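Local atomic coordinates of hypothetical protein (Caulobacter vibrioides, PDB entry 2QAS), a protein that probably acts as an adaptor that recognises ssrA-tagged proteins and delivers them to the ClpX unfoldase for degradation. Residues 72-77 with 92-97; 47-52 with 111-116; 27-32 with 85-90; 61-66 with 99-104. All coordinates share one frame; numbering follows the deposited sequence.

Interaction 1 (72-77 with 92-97); sequences MTIVLQ and VTLKFG
Ile74 and Leu94 meet where strands 72-76 and 92-96 pass one another, their short axes 9.2 Å apart and crossing at 105°. At that separation the strands are not neighbours in a sheet, and what joins them is apolar side-chain packing.

Leu94 takes the largest share of the contact. CG stands anti to the carbonyl carbon (chi1 -57°); of the two methyls beyond it, CD1 lies 3.7 Å from Ile74 CB and also touches Ile74 CG2, while CD2 lies 3.9 Å from Leu76 CD2. The leucine crosses both side chains at about a right angle, touching Ile74 with one methyl and the end of Leu76 with the other. Leu76 CD2 continues to Val92 CG1, a looser approach at 4.2 Å.

At the other end of the contact a methyl meets an aromatic ring. Met72 and Phe96 reach toward each other tip to tip, and the methyl CE of Met72 comes 3.8 Å from CE2 of the Phe96 ring, with CZ close by. The methyl approaches the ring obliquely.

Polar bonding lies elsewhere. Met72, Ile74 and Leu76 give their backbone bonds to strand 47-52, and Val92 pairs with Leu103.

Thr73 and Lys95 make backbone hydrogen bonds to a bound peptide, Gln77 and Val75 N bond to its polar side chains, and Ile74 and Leu94 pack on it. An outer strand of one sheet and the middle strand of the other, joined by apolar packing, thus line a peptide-binding groove, consistent with the tag-recognition site of the SspB family.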
loop_
_atom_site.group_PDB
_atom_site.type_symbol
_atom_site.label_atom_id
_atom_site.label_comp_id
_atom_site.label_asym_id
_atom_site.label_seq_id
_atom_site.Cartn_x
_atom_site.Cartn_y
_atom_site.Cartn_z
ATOM N N MET A 72 3.366 -16.171 15.966
ATOM C CA MET A 72 2.476 -15.907 17.087
ATOM C C MET A 72 1.303 -15.094 16.592
ATOM O O MET A 72 1.482 -14.070 15.942
ATOM C CB MET A 72 3.172 -15.140 18.219
ATOM C CG MET A 72 2.272 -14.956 19.442
ATOM S SD MET A 72 3.015 -14.138 20.896
ATOM C CE MET A 72 1.628 -13.257 21.504
ATOM N N THR A 73 0.100 -15.566 16.888
ATOM C CA THR A 73 -1.100 -14.855 16.492
ATOM C C THR A 73 -1.730 -14.225 17.721
ATOM O O THR A 73 -1.690 -14.792 18.816
ATOM C CB THR A 73 -2.135 -15.799 15.840
ATOM O OG1 THR A 73 -1.588 -16.338 14.631
ATOM C CG2 THR A 73 -3.422 -15.049 15.507
ATOM N N ILE A 74 -2.280 -13.031 17.547
ATOM C CA ILE A 74 -2.963 -12.357 18.634
ATOM C C ILE A 74 -4.279 -11.900 18.061
ATOM O O ILE A 74 -4.381 -11.637 16.869
ATOM C CB ILE A 74 -2.169 -11.130 19.191
ATOM C CG1 ILE A 74 -2.009 -10.052 18.125
ATOM C CG2 ILE A 74 -0.817 -11.581 19.716
ATOM C CD1 ILE A 74 -1.148 -8.899 18.592
ATOM N N VAL A 75 -5.299 -11.834 18.900
ATOM C CA VAL A 75 -6.599 -11.404 18.444
ATOM C C VAL A 75 -6.935 -10.112 19.177
ATOM O O VAL A 75 -6.689 -9.990 20.389
ATOM C CB VAL A 75 -7.671 -12.498 18.714
ATOM C CG1 VAL A 75 -7.707 -12.853 20.194
ATOM C CG2 VAL A 75 -9.029 -12.028 18.240
ATOM N N LEU A 76 -7.449 -9.139 18.423
ATOM C CA LEU A 76 -7.835 -7.845 18.969
ATOM C C LEU A 76 -9.343 -7.768 18.850
ATOM O O LEU A 76 -9.881 -7.443 17.796
ATOM C CB LEU A 76 -7.173 -6.715 18.175
ATOM C CG LEU A 76 -5.642 -6.720 18.215
ATOM C CD1 LEU A 76 -5.107 -5.584 17.373
ATOM C CD2 LEU A 76 -5.167 -6.603 19.660
ATOM N N GLN A 77 -10.029 -8.084 19.941
ATOM C CA GLN A 77 -11.479 -8.098 19.932
ATOM C C GLN A 77 -12.047 -7.715 21.292
ATOM O O GLN A 77 -12.447 -6.566 21.504
ATOM C CB GLN A 77 -11.950 -9.499 19.515
ATOM C CG GLN A 77 -13.456 -9.753 19.496
ATOM C CD GLN A 77 -13.814 -11.125 18.881
ATOM O OE1 GLN A 77 -13.230 -12.157 19.232
ATOM N NE2 GLN A 77 -14.778 -11.129 17.970
ATOM N N VAL A 92 0.692 -3.056 22.266
ATOM C CA VAL A 92 -0.619 -3.351 22.860
ATOM C C VAL A 92 -0.468 -4.157 24.140
ATOM O O VAL A 92 0.508 -4.884 24.310
ATOM C CB VAL A 92 -1.487 -4.281 21.949
ATOM C CG1 VAL A 92 -2.946 -4.158 22.308
ATOM C CG2 VAL A 92 -1.268 -3.965 20.502
ATOM N N THR A 93 -1.462 -4.062 25.013
ATOM C CA THR A 93 -1.459 -4.845 26.235
ATOM C C THR A 93 -2.522 -5.920 26.052
ATOM O O THR A 93 -3.668 -5.616 25.710
ATOM C CB THR A 93 -1.838 -4.010 27.450
ATOM O OG1 THR A 93 -0.845 -3.004 27.660
ATOM C CG2 THR A 93 -1.937 -4.897 28.692
ATOM N N LEU A 94 -2.137 -7.172 26.267
ATOM C CA LEU A 94 -3.048 -8.297 26.147
ATOM C C LEU A 94 -2.906 -9.161 27.415
ATOM O O LEU A 94 -2.012 -8.933 28.237
ATOM C CB LEU A 94 -2.676 -9.122 24.918
ATOM C CG LEU A 94 -2.633 -8.450 23.544
ATOM C CD1 LEU A 94 -2.128 -9.448 22.513
ATOM C CD2 LEU A 94 -4.026 -7.933 23.159
ATOM N N LYS A 95 -3.768 -10.161 27.569
ATOM C CA LYS A 95 -3.715 -11.038 28.735
ATOM C C LYS A 95 -3.382 -12.465 28.367
ATOM O O LYS A 95 -3.920 -13.008 27.407
ATOM C CB LYS A 95 -5.052 -11.040 29.465
ATOM C CG LYS A 95 -5.219 -9.903 30.406
ATOM C CD LYS A 95 -6.548 -9.985 31.119
ATOM C CE LYS A 95 -6.671 -8.824 32.086
ATOM N NZ LYS A 95 -8.090 -8.611 32.410
ATOM N N PHE A 96 -2.494 -13.069 29.138
ATOM C CA PHE A 96 -2.098 -14.453 28.913
ATOM C C PHE A 96 -2.282 -15.156 30.251
ATOM O O PHE A 96 -1.585 -14.848 31.225
ATOM C CB PHE A 96 -0.645 -14.519 28.446
ATOM C CG PHE A 96 -0.384 -13.720 27.205
ATOM C CD1 PHE A 96 -0.182 -12.353 27.278
ATOM C CD2 PHE A 96 -0.382 -14.331 25.953
ATOM C CE1 PHE A 96 0.022 -11.595 26.118
ATOM C CE2 PHE A 96 -0.182 -13.586 24.787
ATOM C CZ PHE A 96 0.021 -12.216 24.870
ATOM N N GLY A 97 -3.240 -16.082 30.297
ATOM C CA GLY A 97 -3.524 -16.771 31.540
ATOM C C GLY A 97 -3.927 -15.739 32.584
ATOM O O GLY A 97 -3.466 -15.793 33.731
#

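Interaction 2 (47-52 with 111-116); sequences LYITFK and TRFYDP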
loop_
_atom_site.group_PDB
_atom_site.type_symbol
_atom_site.label_atom_id
_atom_site.label_comp_id
_atom_site.label_asym_id
_atom_site.label_seq_id
_atom_site.Cartn_x
_atom_site.Cartn_y
_atom_site.Cartn_z
ATOM N N LEU A 47 -9.698 -8.148 14.839
ATOM C CA LEU A 47 -8.534 -8.548 14.056
ATOM C C LEU A 47 -7.669 -9.680 14.575
ATOM O O LEU A 47 -7.516 -9.866 15.770
ATOM C CB LEU A 47 -7.633 -7.323 13.825
ATOM C CG LEU A 47 -8.339 -5.991 13.514
ATOM C CD1 LEU A 47 -7.316 -4.885 13.352
ATOM C CD2 LEU A 47 -9.177 -6.118 12.251
ATOM N N TYR A 48 -7.101 -10.429 13.638
ATOM C CA TYR A 48 -6.183 -11.508 13.946
ATOM C C TYR A 48 -4.874 -11.096 13.287
ATOM O O TYR A 48 -4.799 -10.976 12.066
ATOM C CB TYR A 48 -6.657 -12.835 13.363
ATOM C CG TYR A 48 -7.719 -13.520 14.189
ATOM C CD1 TYR A 48 -9.047 -13.092 14.164
ATOM C CD2 TYR A 48 -7.383 -14.576 15.042
ATOM C CE1 TYR A 48 -10.017 -13.690 14.967
ATOM C CE2 TYR A 48 -8.342 -15.186 15.851
ATOM C CZ TYR A 48 -9.658 -14.739 15.810
ATOM O OH TYR A 48 -10.599 -15.344 16.623
ATOM N N ILE A 49 -3.856 -10.851 14.100
ATOM C CA ILE A 49 -2.556 -10.447 13.597
ATOM C C ILE A 49 -1.552 -11.561 13.851
ATOM O O ILE A 49 -1.423 -12.036 14.978
ATOM C CB ILE A 49 -2.023 -9.192 14.336
ATOM C CG1 ILE A 49 -3.069 -8.081 14.333
ATOM C CG2 ILE A 49 -0.733 -8.728 13.699
ATOM C CD1 ILE A 49 -3.445 -7.643 12.980
ATOM N N THR A 50 -0.834 -11.982 12.816
ATOM C CA THR A 50 0.168 -13.020 13.009
ATOM C C THR A 50 1.524 -12.418 12.689
ATOM O O THR A 50 1.672 -11.728 11.690
ATOM C CB THR A 50 -0.088 -14.228 12.097
ATOM O OG1 THR A 50 -1.441 -14.675 12.262
ATOM C CG2 THR A 50 0.855 -15.363 12.455
ATOM N N PHE A 51 2.510 -12.664 13.542
ATOM C CA PHE A 51 3.846 -12.118 13.325
ATOM C C PHE A 51 4.989 -13.047 13.727
ATOM O O PHE A 51 4.813 -13.999 14.498
ATOM C CB PHE A 51 4.017 -10.812 14.091
ATOM C CG PHE A 51 3.940 -10.977 15.584
ATOM C CD1 PHE A 51 2.711 -11.126 16.218
ATOM C CD2 PHE A 51 5.101 -10.989 16.353
ATOM C CE1 PHE A 51 2.639 -11.283 17.598
ATOM C CE2 PHE A 51 5.046 -11.146 17.734
ATOM C CZ PHE A 51 3.812 -11.293 18.363
ATOM N N LYS A 52 6.169 -12.728 13.212
ATOM C CA LYS A 52 7.376 -13.491 13.487
ATOM C C LYS A 52 7.946 -12.990 14.806
ATOM O O LYS A 52 8.361 -11.842 14.909
ATOM C CB LYS A 52 8.394 -13.282 12.358
ATOM C CG LYS A 52 9.395 -14.417 12.193
ATOM C CD LYS A 52 8.735 -15.659 11.583
ATOM C CE LYS A 52 9.665 -16.873 11.639
ATOM N NZ LYS A 52 11.013 -16.571 11.071
ATOM N N THR A 111 2.970 -11.282 9.134
ATOM C CA THR A 111 2.941 -12.317 8.116
ATOM C C THR A 111 1.501 -12.632 7.725
ATOM O O THR A 111 1.249 -13.237 6.688
ATOM C CB THR A 111 3.639 -13.615 8.583
ATOM O OG1 THR A 111 2.845 -14.263 9.577
ATOM C CG2 THR A 111 5.005 -13.307 9.170
ATOM N N ARG A 112 0.543 -12.215 8.543
ATOM C CA ARG A 112 -0.842 -12.486 8.199
ATOM C C ARG A 112 -1.805 -11.527 8.882
ATOM O O ARG A 112 -1.557 -11.078 10.000
ATOM C CB ARG A 112 -1.202 -13.928 8.561
ATOM C CG ARG A 112 -2.449 -14.425 7.855
ATOM C CD ARG A 112 -3.259 -15.365 8.727
ATOM N NE ARG A 112 -4.487 -15.790 8.058
ATOM C CZ ARG A 112 -5.538 -16.317 8.683
ATOM N NH1 ARG A 112 -5.513 -16.485 10.003
ATOM N NH2 ARG A 112 -6.617 -16.675 7.989
ATOM N N PHE A 113 -2.896 -11.210 8.193
ATOM C CA PHE A 113 -3.919 -10.307 8.701
ATOM C C PHE A 113 -5.273 -10.893 8.341
ATOM O O PHE A 113 -5.476 -11.305 7.203
ATOM C CB PHE A 113 -3.796 -8.931 8.055
ATOM C CG PHE A 113 -4.762 -7.925 8.604
ATOM C CD1 PHE A 113 -4.550 -7.355 9.861
ATOM C CD2 PHE A 113 -5.902 -7.570 7.884
ATOM C CE1 PHE A 113 -5.464 -6.445 10.397
ATOM C CE2 PHE A 113 -6.827 -6.661 8.407
ATOM C CZ PHE A 113 -6.607 -6.097 9.669
ATOM N N TYR A 114 -6.198 -10.920 9.295
ATOM C CA TYR A 114 -7.513 -11.491 9.039
ATOM C C TYR A 114 -8.618 -10.897 9.913
ATOM O O TYR A 114 -8.466 -10.787 11.125
ATOM C CB TYR A 114 -7.457 -13.019 9.246
ATOM C CG TYR A 114 -8.728 -13.747 8.852
ATOM C CD1 TYR A 114 -9.221 -13.664 7.551
ATOM C CD2 TYR A 114 -9.460 -14.490 9.786
ATOM C CE1 TYR A 114 -10.413 -14.294 7.179
ATOM C CE2 TYR A 114 -10.670 -15.130 9.425
ATOM C CZ TYR A 114 -11.134 -15.025 8.117
ATOM O OH TYR A 114 -12.311 -15.634 7.730
ATOM N N ASP A 115 -9.722 -10.505 9.285
ATOM C CA ASP A 115 -10.877 -9.970 9.998
ATOM C C ASP A 115 -12.039 -10.898 9.655
ATOM O O ASP A 115 -12.687 -10.730 8.629
ATOM C CB ASP A 115 -11.224 -8.555 9.534
ATOM C CG ASP A 115 -12.426 -7.974 10.279
ATOM O OD1 ASP A 115 -13.219 -8.749 10.863
ATOM O OD2 ASP A 115 -12.595 -6.736 10.276
ATOM N N PRO A 116 -12.309 -11.892 10.509
ATOM C CA PRO A 116 -13.383 -12.880 10.340
ATOM C C PRO A 116 -14.761 -12.342 9.947
ATOM O O PRO A 116 -15.519 -13.034 9.279
ATOM C CB PRO A 116 -13.425 -13.577 11.702
ATOM C CG PRO A 116 -12.011 -13.552 12.123
ATOM C CD PRO A 116 -11.576 -12.140 11.764
HETATM O O HOH W 1 -3.992 -13.875 11.361
#
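Tyr48 and Tyr114 form a hydrogen-bonded antiparallel pair, as do Thr50 and Arg112, with Ile49 and Phe113 the non-hydrogen-bonded pair between them; the strand axes lie 4.8 Å apart. Tyr48 N bonds Tyr114 O at 2.9 Å, and Thr50 N bonds Arg112 O. The Thr50 carbonyl takes a bond from Thr111 N at 2.9 Å and a weak one from Arg112 N, two residues facing one in a classic beta bulge.

These are the two central strands of the four-stranded sheet, and their Ile49 and Phe113 face turns to helix 16-35. Phe113, with CG anti to the backbone N (chi1 -176°), receives Ile49 CD1 at the ring edge, near the ring plane, while Leu47 CD2 approaches Phe113 CZ obliquely at 3.6 Å.

On the other face, Tyr48 CE1 touches Pro116 CG at 3.5 Å, the side chains crossing at about a right angle. The guanidinium of Arg112 lies with one face over Tyr114 CB. A water bonds Thr50 OG1 and makes weak bonds to Tyr48 O and Arg112 NH1; that hydroxyl is also hydrogen-bonded with Thr73 OG1. Asp115 OD2 bonds His45 ND1 of its own chain and Tyr16 OH of the second subunit.

Interaction 3 (27-32 with 85-90); sequences VVKAAL and PGETFF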
loop_
_atom_site.group_PDB
_atom_site.type_symbol
_atom_site.label_atom_id
_atom_site.label_comp_id
_atom_site.label_asym_id
_atom_site.label_seq_id
_atom_site.Cartn_x
_atom_site.Cartn_y
_atom_site.Cartn_z
ATOM N N VAL A 27 -2.139 -1.440 5.194
ATOM C CA VAL A 27 -3.565 -1.603 5.481
ATOM C C VAL A 27 -3.706 -2.035 6.942
ATOM O O VAL A 27 -4.653 -1.656 7.633
ATOM C CB VAL A 27 -4.222 -2.672 4.574
ATOM C CG1 VAL A 27 -5.655 -2.933 5.024
ATOM C CG2 VAL A 27 -4.223 -2.203 3.133
ATOM N N VAL A 28 -2.750 -2.832 7.405
ATOM C CA VAL A 28 -2.762 -3.291 8.786
ATOM C C VAL A 28 -2.612 -2.075 9.686
ATOM O O VAL A 28 -3.357 -1.897 10.646
ATOM C CB VAL A 28 -1.608 -4.270 9.049
ATOM C CG1 VAL A 28 -1.587 -4.669 10.511
ATOM C CG2 VAL A 28 -1.766 -5.505 8.147
ATOM N N LYS A 29 -1.648 -1.227 9.361
ATOM C CA LYS A 29 -1.416 -0.019 10.135
ATOM C C LYS A 29 -2.634 0.888 10.156
ATOM O O LYS A 29 -2.974 1.470 11.187
ATOM C CB LYS A 29 -0.238 0.734 9.551
ATOM C CG LYS A 29 -0.080 2.134 10.061
ATOM C CD LYS A 29 1.191 2.693 9.482
ATOM C CE LYS A 29 1.360 4.156 9.794
ATOM N NZ LYS A 29 2.510 4.670 9.004
ATOM N N ALA A 30 -3.298 1.018 9.018
ATOM C CA ALA A 30 -4.475 1.872 8.964
ATOM C C ALA A 30 -5.632 1.258 9.751
ATOM O O ALA A 30 -6.412 1.978 10.370
ATOM C CB ALA A 30 -4.878 2.118 7.526
ATOM N N ALA A 31 -5.740 -0.070 9.729
ATOM C CA ALA A 31 -6.788 -0.774 10.466
ATOM C C ALA A 31 -6.539 -0.642 11.976
ATOM O O ALA A 31 -7.479 -0.474 12.761
ATOM C CB ALA A 31 -6.810 -2.245 10.064
ATOM N N LEU A 32 -5.274 -0.716 12.382
ATOM C CA LEU A 32 -4.935 -0.577 13.793
ATOM C C LEU A 32 -5.168 0.846 14.306
ATOM O O LEU A 32 -5.299 1.051 15.503
ATOM C CB LEU A 32 -3.480 -0.995 14.051
ATOM C CG LEU A 32 -3.227 -2.503 13.918
ATOM C CD1 LEU A 32 -1.764 -2.823 14.088
ATOM C CD2 LEU A 32 -4.037 -3.241 14.959
ATOM N N PRO A 85 -0.638 2.432 17.904
ATOM C CA PRO A 85 -0.048 2.177 16.587
ATOM C C PRO A 85 0.834 3.309 16.067
ATOM O O PRO A 85 0.339 4.309 15.545
ATOM C CB PRO A 85 -1.271 1.928 15.706
ATOM C CG PRO A 85 -2.288 2.836 16.292
ATOM C CD PRO A 85 -2.087 2.691 17.789
ATOM N N GLY A 86 2.145 3.142 16.235
ATOM C CA GLY A 86 3.092 4.139 15.767
ATOM C C GLY A 86 3.162 4.084 14.252
ATOM O O GLY A 86 2.367 3.383 13.621
ATOM N N GLU A 87 4.108 4.799 13.652
ATOM C CA GLU A 87 4.201 4.786 12.194
ATOM C C GLU A 87 4.976 3.579 11.668
ATOM O O GLU A 87 4.747 3.148 10.541
ATOM C CB GLU A 87 4.810 6.104 11.673
ATOM C CG GLU A 87 3.960 7.376 11.977
ATOM C CD GLU A 87 2.702 7.549 11.097
ATOM O OE1 GLU A 87 1.888 8.454 11.382
ATOM O OE2 GLU A 87 2.523 6.801 10.117
ATOM N N THR A 88 5.866 3.017 12.484
ATOM C CA THR A 88 6.640 1.856 12.051
ATOM C C THR A 88 6.356 0.559 12.821
ATOM O O THR A 88 6.745 -0.527 12.391
ATOM C CB THR A 88 8.150 2.149 12.125
ATOM O OG1 THR A 88 8.498 2.541 13.460
ATOM C CG2 THR A 88 8.515 3.271 11.162
ATOM N N PHE A 89 5.680 0.670 13.961
ATOM C CA PHE A 89 5.356 -0.497 14.775
ATOM C C PHE A 89 4.204 -0.156 15.716
ATOM O O PHE A 89 3.901 1.017 15.927
ATOM C CB PHE A 89 6.571 -0.905 15.604
ATOM C CG PHE A 89 6.823 -0.006 16.771
ATOM C CD1 PHE A 89 6.218 -0.253 17.998
ATOM C CD2 PHE A 89 7.612 1.131 16.628
ATOM C CE1 PHE A 89 6.390 0.620 19.065
ATOM C CE2 PHE A 89 7.789 2.012 17.690
ATOM C CZ PHE A 89 7.175 1.757 18.910
ATOM N N PHE A 90 3.560 -1.177 16.276
ATOM C CA PHE A 90 2.470 -0.943 17.221
ATOM C C PHE A 90 2.714 -1.715 18.513
ATOM O O PHE A 90 3.393 -2.751 18.513
ATOM C CB PHE A 90 1.111 -1.347 16.628
ATOM C CG PHE A 90 0.931 -2.838 16.431
ATOM C CD1 PHE A 90 1.401 -3.471 15.282
ATOM C CD2 PHE A 90 0.267 -3.606 17.392
ATOM C CE1 PHE A 90 1.215 -4.847 15.086
ATOM C CE2 PHE A 90 0.075 -4.979 17.209
ATOM C CZ PHE A 90 0.547 -5.602 16.056
#
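Leu32 lays its CD1 methyl over one face of the Phe90 ring, 3.6 Å from the ring centroid and only 18° off the ring normal, a CH-pi contact. The methyl is shifted somewhat toward the CD1 rim atom of the phenylalanine, and the two side chains cross at about a right angle. Phe90 points its CB toward the helix.

One side of the same leucine is met by Pro85: the CB atoms of the two residues lie 4.0 Å apart, and Pro85 CG rests 3.6 Å from Leu32 O.

The partner segment is the connection of a beta hairpin, in which strand 81-85 turns back into strand 89-96 through Gly86, Glu87 and Thr88. Helix 16-35 packs beside this turn and also covers Phe113 and Leu47 of the other sheet, so that Leu32 and Phe90 sit at the junction of helix and both sheets.

Toward the more exposed end, Lys29 runs fully extended beyond CG and crosses Glu87 obliquely. Its NZ forms a salt bridge with Glu87 OE2, at a modelled length too short to be taken literally, and bonds Glu87 O at 3.1 Å, in the carbonyl plane on a lone pair. Glu87 bends at chi2 (-75°), which places CD; its OE1 makes another salt bridge, with Lys33 NZ, so the carboxylate is shared between two lysines of the helix.

Interaction 4 (61-66 with 99-104); sequences PQDLLS and QPKRLS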
loop_
_atom_site.group_PDB
_atom_site.type_symbol
_atom_site.label_atom_id
_atom_site.label_comp_id
_atom_site.label_asym_id
_atom_site.label_seq_id
_atom_site.Cartn_x
_atom_site.Cartn_y
_atom_site.Cartn_z
ATOM N N PRO A 61 7.494 -9.978 27.049
ATOM C CA PRO A 61 8.091 -10.698 28.174
ATOM C C PRO A 61 8.917 -11.858 27.625
ATOM O O PRO A 61 8.480 -12.568 26.714
ATOM C CB PRO A 61 6.873 -11.166 28.970
ATOM C CG PRO A 61 5.842 -10.123 28.658
ATOM C CD PRO A 61 6.028 -9.934 27.172
ATOM N N GLN A 62 10.113 -12.034 28.174
ATOM C CA GLN A 62 11.017 -13.094 27.741
ATOM C C GLN A 62 10.334 -14.462 27.802
ATOM O O GLN A 62 10.490 -15.286 26.901
ATOM C CB GLN A 62 12.276 -13.097 28.621
ATOM C CG GLN A 62 13.555 -13.493 27.883
ATOM C CD GLN A 62 14.787 -13.496 28.782
ATOM O OE1 GLN A 62 14.922 -14.343 29.666
ATOM N NE2 GLN A 62 15.690 -12.543 28.558
ATOM N N ASP A 63 9.576 -14.690 28.868
ATOM C CA ASP A 63 8.869 -15.954 29.059
ATOM C C ASP A 63 7.909 -16.221 27.908
ATOM O O ASP A 63 7.926 -17.293 27.305
ATOM C CB ASP A 63 8.086 -15.927 30.376
ATOM C CG ASP A 63 7.120 -14.747 30.461
ATOM O OD1 ASP A 63 7.596 -13.595 30.598
ATOM O OD2 ASP A 63 5.886 -14.973 30.382
ATOM N N LEU A 64 7.073 -15.234 27.612
ATOM C CA LEU A 64 6.089 -15.338 26.543
ATOM C C LEU A 64 6.724 -15.607 25.181
ATOM O O LEU A 64 6.332 -16.539 24.482
ATOM C CB LEU A 64 5.263 -14.051 26.485
ATOM C CG LEU A 64 4.236 -13.925 25.362
ATOM C CD1 LEU A 64 3.258 -15.082 25.426
ATOM C CD2 LEU A 64 3.516 -12.592 25.489
ATOM N N LEU A 65 7.702 -14.788 24.810
ATOM C CA LEU A 65 8.389 -14.937 23.530
ATOM C C LEU A 65 8.986 -16.331 23.349
ATOM O O LEU A 65 8.982 -16.876 22.247
ATOM C CB LEU A 65 9.500 -13.893 23.398
ATOM C CG LEU A 65 9.100 -12.417 23.379
ATOM C CD1 LEU A 65 10.345 -11.550 23.216
ATOM C CD2 LEU A 65 8.124 -12.169 22.246
ATOM N N SER A 66 9.501 -16.900 24.436
ATOM C CA SER A 66 10.107 -18.233 24.411
ATOM C C SER A 66 9.084 -19.326 24.105
ATOM O O SER A 66 9.418 -20.372 23.544
ATOM C CB SER A 66 10.768 -18.529 25.758
ATOM O OG SER A 66 11.702 -17.517 26.093
ATOM N N GLN A 99 -2.964 -12.838 33.000
ATOM C CA GLN A 99 -1.892 -11.888 33.325
ATOM C C GLN A 99 -1.644 -10.890 32.196
ATOM O O GLN A 99 -1.245 -11.268 31.101
ATOM C CB GLN A 99 -0.582 -12.635 33.607
ATOM C CG GLN A 99 -0.632 -13.571 34.796
ATOM C CD GLN A 99 -0.643 -12.824 36.110
ATOM O OE1 GLN A 99 0.403 -12.390 36.600
ATOM N NE2 GLN A 99 -1.829 -12.649 36.683
ATOM N N PRO A 100 -1.864 -9.595 32.456
ATOM C CA PRO A 100 -1.645 -8.576 31.420
ATOM C C PRO A 100 -0.164 -8.388 31.054
ATOM O O PRO A 100 0.694 -8.305 31.935
ATOM C CB PRO A 100 -2.277 -7.323 32.031
ATOM C CG PRO A 100 -2.085 -7.526 33.506
ATOM C CD PRO A 100 -2.378 -8.996 33.704
ATOM N N LYS A 101 0.123 -8.332 29.750
ATOM C CA LYS A 101 1.484 -8.163 29.243
ATOM C C LYS A 101 1.537 -7.239 28.023
ATOM O O LYS A 101 0.586 -7.168 27.241
ATOM C CB LYS A 101 2.081 -9.524 28.870
ATOM C CG LYS A 101 2.171 -10.498 30.028
ATOM C CD LYS A 101 2.601 -11.881 29.565
ATOM C CE LYS A 101 2.625 -12.873 30.736
ATOM N NZ LYS A 101 3.526 -12.423 31.851
ATOM N N ARG A 102 2.662 -6.547 27.863
ATOM C CA ARG A 102 2.869 -5.617 26.755
ATOM C C ARG A 102 3.652 -6.210 25.594
ATOM O O ARG A 102 4.551 -7.024 25.785
ATOM C CB ARG A 102 3.598 -4.371 27.248
ATOM C CG ARG A 102 2.688 -3.189 27.523
ATOM C CD ARG A 102 2.780 -2.143 26.421
ATOM N NE ARG A 102 1.452 -1.642 26.102
ATOM C CZ ARG A 102 1.198 -0.632 25.283
ATOM N NH1 ARG A 102 2.190 0.017 24.691
ATOM N NH2 ARG A 102 -0.055 -0.295 25.033
ATOM N N LEU A 103 3.314 -5.774 24.386
ATOM C CA LEU A 103 3.972 -6.247 23.178
ATOM C C LEU A 103 4.183 -5.119 22.197
ATOM O O LEU A 103 3.351 -4.214 22.078
ATOM C CB LEU A 103 3.123 -7.296 22.473
ATOM C CG LEU A 103 3.024 -8.700 23.037
ATOM C CD1 LEU A 103 2.071 -9.488 22.154
ATOM C CD2 LEU A 103 4.401 -9.357 23.063
ATOM N N SER A 104 5.297 -5.195 21.482
ATOM C CA SER A 104 5.624 -4.230 20.450
ATOM C C SER A 104 5.915 -5.041 19.210
ATOM O O SER A 104 6.754 -5.938 19.233
ATOM C CB SER A 104 6.839 -3.399 20.836
ATOM O OG SER A 104 6.417 -2.274 21.578
#
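Pro61 presses its ring against the aliphatic part of Lys101, with CG 3.8 Å from Lys101 CD and equally near CB. The two side chains cross at a slant, with Pro61 CG against the CB-to-CD part of the lysine. Pro61 CD, the neighbouring ring carbon, sits 3.5 Å from Arg102 O, so the ring spans both the side chain and the backbone of strand 99-104.

The conformation of Lys101 explains what it can touch. CG is anti to the carbonyl carbon, and the chain then runs extended as far as CE before bending at chi4 (-57°), which places NZ. That ammonium and the carboxylate of Asp63 approach tip to tip, OD2 to NZ 3.8 Å, a long salt bridge that is at most a weak electrostatic attraction.

Deeper in, the pairing is apolar. Leu64, with CG anti to the backbone N (chi1 176°), brings CD2 to within 4.1 Å of Leu103 CD2, and the two leucines cross at about a right angle. Leu64 CD2 also lies 4.2 Å from Lys101 CD, so both leucine and proline touch the lysine's CD.

Pro61 is the N-cap residue of the short helix 62-67, and with Asp63 and Leu64 it brings the start of that helix onto the strand; the helix and strand segments are inclined at 74°. Strand 99-106 is an outer strand of the three-stranded sheet. Its inner neighbour 89-96 supplies Phe96, which packs on both Leu64 and Lys101, while Thr93 OG1 bonds Arg102 NE.

How the interactions relate
Interaction 2 lies within the four-stranded sheet, and strand 71-76, next to strand 47-52, carries one side of interaction 1, whose centre is about 12 Å away. The other side of interaction 1 is strand 89-96 of the three-stranded sheet, which also serves interaction 3 and neighbours the strand of interaction 4. Interactions 3 and 4 are the farthest apart, centres about 20 Å. Along the chain, 47-52 and 111-116 enclose interaction 4, which encloses interaction 1, whereas interaction 3 alternates with each of the others. Interactions 1 and 3 tie the two sheets and the long helix together; interaction 4 adds the short helix. Interactions 2 and 3 touch the second subunit, interaction 1 the bound peptide.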